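Local coordinates for protein putative mandelate racemase (Bordetella bronchiseptica, PDB 3OZY) that is of unknown function but belongs to the enolase superfamily, binds magnesium at its beta-alpha barrel and may act on acid sugars, at residues A[140-146]-A[167-173]; A[150-155]-A[182-186]. All coordinates share one frame; numbering follows the deposited sequence. Where two conformers were deposited one is given.

Contact 1: residues A[140-146]-A[167-173]; sequences RAYASSI and FTAAKLK. With ACY (acetic acid), chain I.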
loop_
_atom_site.group_PDB
_atom_site.type_symbol
_atom_site.label_atom_id
_atom_site.label_comp_id
_atom_site.label_asym_id
_atom_site.label_seq_id
_atom_site.Cartn_x
_atom_site.Cartn_y
_atom_site.Cartn_z
ATOM N N ARG A 140 1.779 17.819 26.171
ATOM C CA ARG A 140 0.340 17.748 26.413
ATOM C C ARG A 140 -0.297 16.561 25.693
ATOM O O ARG A 140 -0.146 16.411 24.471
ATOM C CB ARG A 140 -0.341 19.041 25.972
ATOM C CG ARG A 140 -1.826 19.040 26.259
ATOM C CD ARG A 140 -2.532 20.074 25.425
ATOM N NE ARG A 140 -3.835 20.408 25.983
ATOM C CZ ARG A 140 -4.606 21.371 25.511
ATOM N NH1 ARG A 140 -4.191 22.086 24.471
ATOM N NH2 ARG A 140 -5.782 21.626 26.073
ATOM N N ALA A 141 -0.998 15.721 26.454
ATOM C CA ALA A 141 -1.617 14.506 25.924
ATOM C C ALA A 141 -3.129 14.642 25.806
ATOM O O ALA A 141 -3.753 15.493 26.458
ATOM C CB ALA A 141 -1.280 13.304 26.806
ATOM N N TYR A 142 -3.724 13.802 24.974
ATOM C CA TYR A 142 -5.167 13.697 24.924
ATOM C C TYR A 142 -5.592 12.255 25.097
ATOM O O TYR A 142 -4.881 11.334 24.691
ATOM C CB TYR A 142 -5.743 14.294 23.638
ATOM C CG TYR A 142 -5.564 13.515 22.339
ATOM C CD1 TYR A 142 -6.461 12.510 21.974
ATOM C CD2 TYR A 142 -4.556 13.852 21.432
ATOM C CE1 TYR A 142 -6.341 11.842 20.759
ATOM C CE2 TYR A 142 -4.420 13.180 20.222
ATOM C CZ TYR A 142 -5.315 12.180 19.889
ATOM O OH TYR A 142 -5.216 11.507 18.676
ATOM N N ALA A 143 -6.769 12.070 25.685
ATOM C CA ALA A 143 -7.307 10.742 25.946
ATOM C C ALA A 143 -7.953 10.207 24.677
ATOM O O ALA A 143 -8.903 10.799 24.159
ATOM C CB ALA A 143 -8.330 10.802 27.087
ATOM N N SER A 144 -7.443 9.077 24.197
ATOM C CA SER A 144 -7.900 8.488 22.952
ATOM C C SER A 144 -8.534 7.122 23.236
ATOM O O SER A 144 -7.818 6.215 23.652
ATOM C CB SER A 144 -6.686 8.322 22.030
ATOM O OG SER A 144 -7.065 7.810 20.768
ATOM N N SER A 145 -9.847 6.938 23.053
ATOM C CA SER A 145 -10.858 7.935 22.701
ATOM C C SER A 145 -12.157 7.496 23.370
ATOM O O SER A 145 -12.234 6.405 23.933
ATOM C CB SER A 145 -11.122 7.942 21.192
ATOM O OG SER A 145 -10.018 8.445 20.459
ATOM N N ILE A 146 -13.167 8.351 23.284
ATOM C CA ILE A 146 -14.550 8.030 23.631
ATOM C C ILE A 146 -15.162 7.457 22.355
ATOM O O ILE A 146 -15.147 8.116 21.306
ATOM C CB ILE A 146 -15.290 9.299 24.077
ATOM C CG1 ILE A 146 -14.612 9.868 25.327
ATOM C CG2 ILE A 146 -16.770 9.006 24.323
ATOM C CD1 ILE A 146 -15.040 11.275 25.696
ATOM N N PHE A 167 -6.341 14.707 32.098
ATOM C CA PHE A 167 -6.276 15.083 30.684
ATOM C C PHE A 167 -6.904 16.456 30.434
ATOM O O PHE A 167 -7.946 16.783 31.008
ATOM C CB PHE A 167 -6.974 14.040 29.812
ATOM C CG PHE A 167 -6.205 12.758 29.654
ATOM C CD1 PHE A 167 -5.174 12.663 28.723
ATOM C CD2 PHE A 167 -6.517 11.640 30.412
ATOM C CE1 PHE A 167 -4.463 11.487 28.561
ATOM C CE2 PHE A 167 -5.812 10.453 30.246
ATOM C CZ PHE A 167 -4.779 10.383 29.322
ATOM N N THR A 168 -6.283 17.246 29.560
ATOM C CA THR A 168 -6.797 18.556 29.179
ATOM C C THR A 168 -7.414 18.517 27.781
ATOM O O THR A 168 -7.780 19.550 27.223
ATOM C CB THR A 168 -5.684 19.628 29.192
ATOM O OG1 THR A 168 -4.696 19.318 28.200
ATOM C CG2 THR A 168 -5.025 19.702 30.569
ATOM N N ALA A 169 -7.527 17.312 27.227
ATOM C CA ALA A 169 -7.995 17.111 25.861
ATOM C C ALA A 169 -8.414 15.656 25.703
ATOM O O ALA A 169 -7.875 14.771 26.372
ATOM C CB ALA A 169 -6.875 17.441 24.867
ATOM N N ALA A 170 -9.371 15.400 24.816
ATOM C CA ALA A 170 -9.817 14.037 24.555
ATOM C C ALA A 170 -10.471 13.987 23.185
ATOM O O ALA A 170 -10.851 15.021 22.634
ATOM C CB ALA A 170 -10.798 13.573 25.630
ATOM N N LYS A 171 -10.607 12.779 22.655
ATOM C CA LYS A 171 -11.133 12.567 21.312
ATOM C C LYS A 171 -12.398 11.712 21.327
ATOM O O LYS A 171 -12.507 10.754 22.098
ATOM C CB LYS A 171 -10.050 11.918 20.436
ATOM C CG LYS A 171 -10.389 11.814 18.939
ATOM C CD LYS A 171 -9.140 11.664 18.075
ATOM C CE LYS A 171 -8.647 10.234 18.031
ATOM N NZ LYS A 171 -7.368 10.158 17.253
ATOM N N LEU A 172 -13.343 12.071 20.462
ATOM C CA LEU A 172 -14.602 11.358 20.270
ATOM C C LEU A 172 -14.659 10.706 18.895
ATOM O O LEU A 172 -14.392 11.360 17.880
ATOM C CB LEU A 172 -15.773 12.336 20.379
ATOM C CG LEU A 172 -17.160 11.755 20.081
ATOM C CD1 LEU A 172 -17.590 10.804 21.209
ATOM C CD2 LEU A 172 -18.189 12.873 19.893
ATOM N N LYS A 173 -15.003 9.426 18.852
ATOM C CA LYS A 173 -15.259 8.750 17.587
ATOM C C LYS A 173 -16.664 9.055 17.083
ATOM O O LYS A 173 -17.633 9.010 17.850
ATOM C CB LYS A 173 -15.103 7.243 17.768
ATOM C CG LYS A 173 -13.727 6.809 18.220
ATOM C CD LYS A 173 -12.706 7.037 17.107
ATOM C CE LYS A 173 -11.380 6.389 17.439
ATOM N NZ LYS A 173 -10.473 6.360 16.253
HETATM C C ACY I . -9.619 2.882 16.089
HETATM O O ACY I . -10.469 3.667 15.635
HETATM O OXT ACY I . -9.442 2.689 17.311
HETATM C CH3 ACY I . -8.761 2.103 15.135
HETATM O O HOH W 1 -3.568 16.838 28.729
#
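Ala143 and Ala170 pair as parallel neighbours in the beta-alpha barrel of the enolase superfamily, where strands 140-146 and 169-173 run with their axes 26° apart. Ala143 N donates to Ala169 O at 3.0 Å and Ala143 O accepts from Lys171 N. The next backbone bond joins Ile146 N, not Ser145 N, to Lys171 O at 2.8 Å, so the first strand carries one extra residue beside the cis peptide between Ser144 and Ser145. Regular pairing resumes where Lys173 N reaches Ile146 O.

On the outer face, towards helix 152-164, Ala143 CB sits 3.8 Å from the centroid of the Phe167 ring, almost on its normal: a CH-pi contact over one face. Further along, Ile146 CG2 meets Leu172 CD1. Inside the barrel Tyr142 and Lys171 meet at their polar ends, the lysine chain bending at its third torsion (82°) to bring NZ within 2.9 Å of Tyr142 OH. Lys171 NZ also makes salt bridges to Glu227, a magnesium ligand, and to Glu329. Lys173 NZ bonds to Asp201, another ligand of the metal, and to acetic acid, probably from the crystallisation liquor. The Lys-Leu-Lys sequence ending this strand is consistent with the Lys-x-Lys motif of mandelate racemase relatives.

At the other end, the extended Arg140 side chain crosses that of Thr168 at a slant, and a water spans Ala141 O and Thr168 N. The arginine uses its NE-H in the guanidinium plane, reaching Thr168 OG1 at 2.6 Å with an N-H...O angle of 168°, while NH2 bonds only weakly to Thr168 O at 3.1 Å.

Contact 2: residues A[150-155]-A[182-186]; sequences LTPDQA and AANLR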
loop_
_atom_site.group_PDB
_atom_site.type_symbol
_atom_site.label_atom_id
_atom_site.label_comp_id
_atom_site.label_asym_id
_atom_site.label_seq_id
_atom_site.Cartn_x
_atom_site.Cartn_y
_atom_site.Cartn_z
ATOM N N LEU A 150 -22.596 5.290 22.771
ATOM C CA LEU A 150 -22.902 6.049 23.981
ATOM C C LEU A 150 -24.044 7.024 23.747
ATOM O O LEU A 150 -24.238 7.510 22.632
ATOM C CB LEU A 150 -21.679 6.848 24.431
ATOM C CG LEU A 150 -20.416 6.048 24.744
ATOM C CD1 LEU A 150 -19.332 6.983 25.208
ATOM C CD2 LEU A 150 -20.676 4.991 25.810
ATOM N N THR A 151 -24.789 7.325 24.805
ATOM C CA THR A 151 -25.745 8.429 24.791
ATOM C C THR A 151 -24.996 9.736 25.047
ATOM O O THR A 151 -23.846 9.719 25.466
ATOM C CB THR A 151 -26.761 8.276 25.914
ATOM O OG1 THR A 151 -26.072 8.366 27.165
ATOM C CG2 THR A 151 -27.484 6.942 25.810
ATOM N N PRO A 152 -25.659 10.882 24.839
ATOM C CA PRO A 152 -24.940 12.139 25.096
ATOM C C PRO A 152 -24.472 12.299 26.547
ATOM O O PRO A 152 -23.343 12.731 26.793
ATOM C CB PRO A 152 -25.961 13.215 24.700
ATOM C CG PRO A 152 -26.812 12.530 23.647
ATOM C CD PRO A 152 -26.934 11.098 24.131
ATOM N N ASP A 153 -25.327 11.960 27.511
ATOM C CA ASP A 153 -24.921 12.070 28.909
ATOM C C ASP A 153 -23.745 11.158 29.218
ATOM O O ASP A 153 -22.872 11.516 29.999
ATOM C CB ASP A 153 -26.079 11.742 29.858
ATOM C CG ASP A 153 -27.130 12.835 29.900
ATOM O OD1 ASP A 153 -26.822 13.988 29.520
ATOM O OD2 ASP A 153 -28.265 12.533 30.326
ATOM N N GLN A 154 -23.742 9.972 28.618
ATOM C CA GLN A 154 -22.650 9.023 28.827
ATOM C C GLN A 154 -21.342 9.517 28.210
ATOM O O GLN A 154 -20.279 9.360 28.798
ATOM C CB GLN A 154 -23.020 7.653 28.262
ATOM C CG GLN A 154 -24.157 6.988 29.028
ATOM C CD GLN A 154 -24.788 5.862 28.256
ATOM O OE1 GLN A 154 -24.326 5.494 27.176
ATOM N NE2 GLN A 154 -25.864 5.290 28.805
ATOM N N ALA A 155 -21.426 10.109 27.023
ATOM C CA ALA A 155 -20.240 10.676 26.381
ATOM C C ALA A 155 -19.679 11.804 27.243
ATOM O O ALA A 155 -18.471 11.907 27.455
ATOM C CB ALA A 155 -20.574 11.174 24.971
ATOM N N ALA A 182 -23.521 14.606 16.987
ATOM C CA ALA A 182 -23.708 16.014 17.314
ATOM C C ALA A 182 -24.234 16.192 18.728
ATOM O O ALA A 182 -23.782 17.062 19.467
ATOM C CB ALA A 182 -24.649 16.688 16.310
ATOM N N ALA A 183 -25.199 15.361 19.110
ATOM C CA ALA A 183 -25.767 15.471 20.447
ATOM C C ALA A 183 -24.708 15.154 21.502
ATOM O O ALA A 183 -24.636 15.811 22.536
ATOM C CB ALA A 183 -26.974 14.555 20.595
ATOM N N ASN A 184 -23.872 14.155 21.225
ATOM C CA ASN A 184 -22.784 13.803 22.131
ATOM C C ASN A 184 -21.821 14.969 22.316
ATOM O O ASN A 184 -21.444 15.321 23.434
ATOM C CB ASN A 184 -22.023 12.583 21.614
ATOM C CG ASN A 184 -22.827 11.314 21.706
ATOM O OD1 ASN A 184 -23.940 11.301 22.230
ATOM N ND2 ASN A 184 -22.254 10.219 21.207
ATOM N N LEU A 185 -21.412 15.572 21.203
ATOM C CA LEU A 185 -20.486 16.702 21.252
ATOM C C LEU A 185 -21.059 17.885 22.011
ATOM O O LEU A 185 -20.367 18.518 22.808
ATOM C CB LEU A 185 -20.111 17.154 19.843
ATOM C CG LEU A 185 -19.072 16.317 19.117
ATOM C CD1 LEU A 185 -19.014 16.759 17.671
ATOM C CD2 LEU A 185 -17.707 16.447 19.783
ATOM N N ARG A 186 -22.325 18.195 21.757
ATOM C CA ARG A 186 -22.949 19.309 22.451
ATOM C C ARG A 186 -22.973 19.054 23.962
ATOM O O ARG A 186 -22.684 19.946 24.747
ATOM C CB ARG A 186 -24.353 19.604 21.908
ATOM C CG ARG A 186 -24.348 20.146 20.481
ATOM C CD ARG A 186 -25.722 20.643 20.073
ATOM N NE ARG A 186 -25.893 20.672 18.623
ATOM C CZ ARG A 186 -26.517 19.718 17.935
ATOM N NH1 ARG A 186 -27.024 18.664 18.567
ATOM N NH2 ARG A 186 -26.633 19.812 16.620
HETATM O O HOH W 2 -25.641 9.461 21.214
#
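Pro152 opens the first turn of helix 152-164, whose start is closed by a capping box, and lies against Asn184 in the neighbouring helix 178-192; both helices belong to the outer layer of the barrel. In the box, Thr151 OG1 at the N-cap accepts from Gln154 N at 3.2 Å, and Gln154 OE1 takes the N-H of Thr151 in return. That donor stands well above the plane of the amide carbonyl, although its N-H points almost straight at the oxygen.

Across the contact, the Pro152 ring and the Asn184 side chain cross at about a right angle. Asn184 has CG anti to its carbonyl carbon (chi1 -70°), which carries the amide out of its own helix to the start of the other. There OD1 approaches Pro152 CA to 3.1 Å and lies beside Pro152 N, which as a proline nitrogen has no hydrogen to give. The positive end of the helix dipole may nevertheless polarise this oxygen.

Apolar contacts lie around the amide: Pro152 CG rests on Ala183 CB at 3.7 Å, and Ala155 CB, pointing towards the second helix, meets Asn184 CB at 3.9 Å. Pro152 and Ala155 extend the same packing to Ala187 and Met188, one turn further along helix 178-192. The polar link between the segments is indirect, through a single water that donates to Asn184 OD1 at 2.7 Å and to Leu150 O at 2.8 Å.

How the contacts relate
From the N terminus the chain passes through strand 140-146, turns into the helix begun by 150-155, returns through 167-173, which ends in strand 169-173, and enters the helix holding 182-186. Contact 1 closes the first beta-alpha-beta crossover of the barrel; contact 2 closes a longer loop between the helices that follow the two strands. Their segments alternate, so the two loops cross rather than nest. Together they tie neighbouring strands of the barrel wall to neighbouring helices outside it. The layers meet directly: Leu172 CD2 of contact 1 packs 3.6 Å from Leu185 CD2 of the second helix, and Ile146 CD1 lies near Ala155 O of the first.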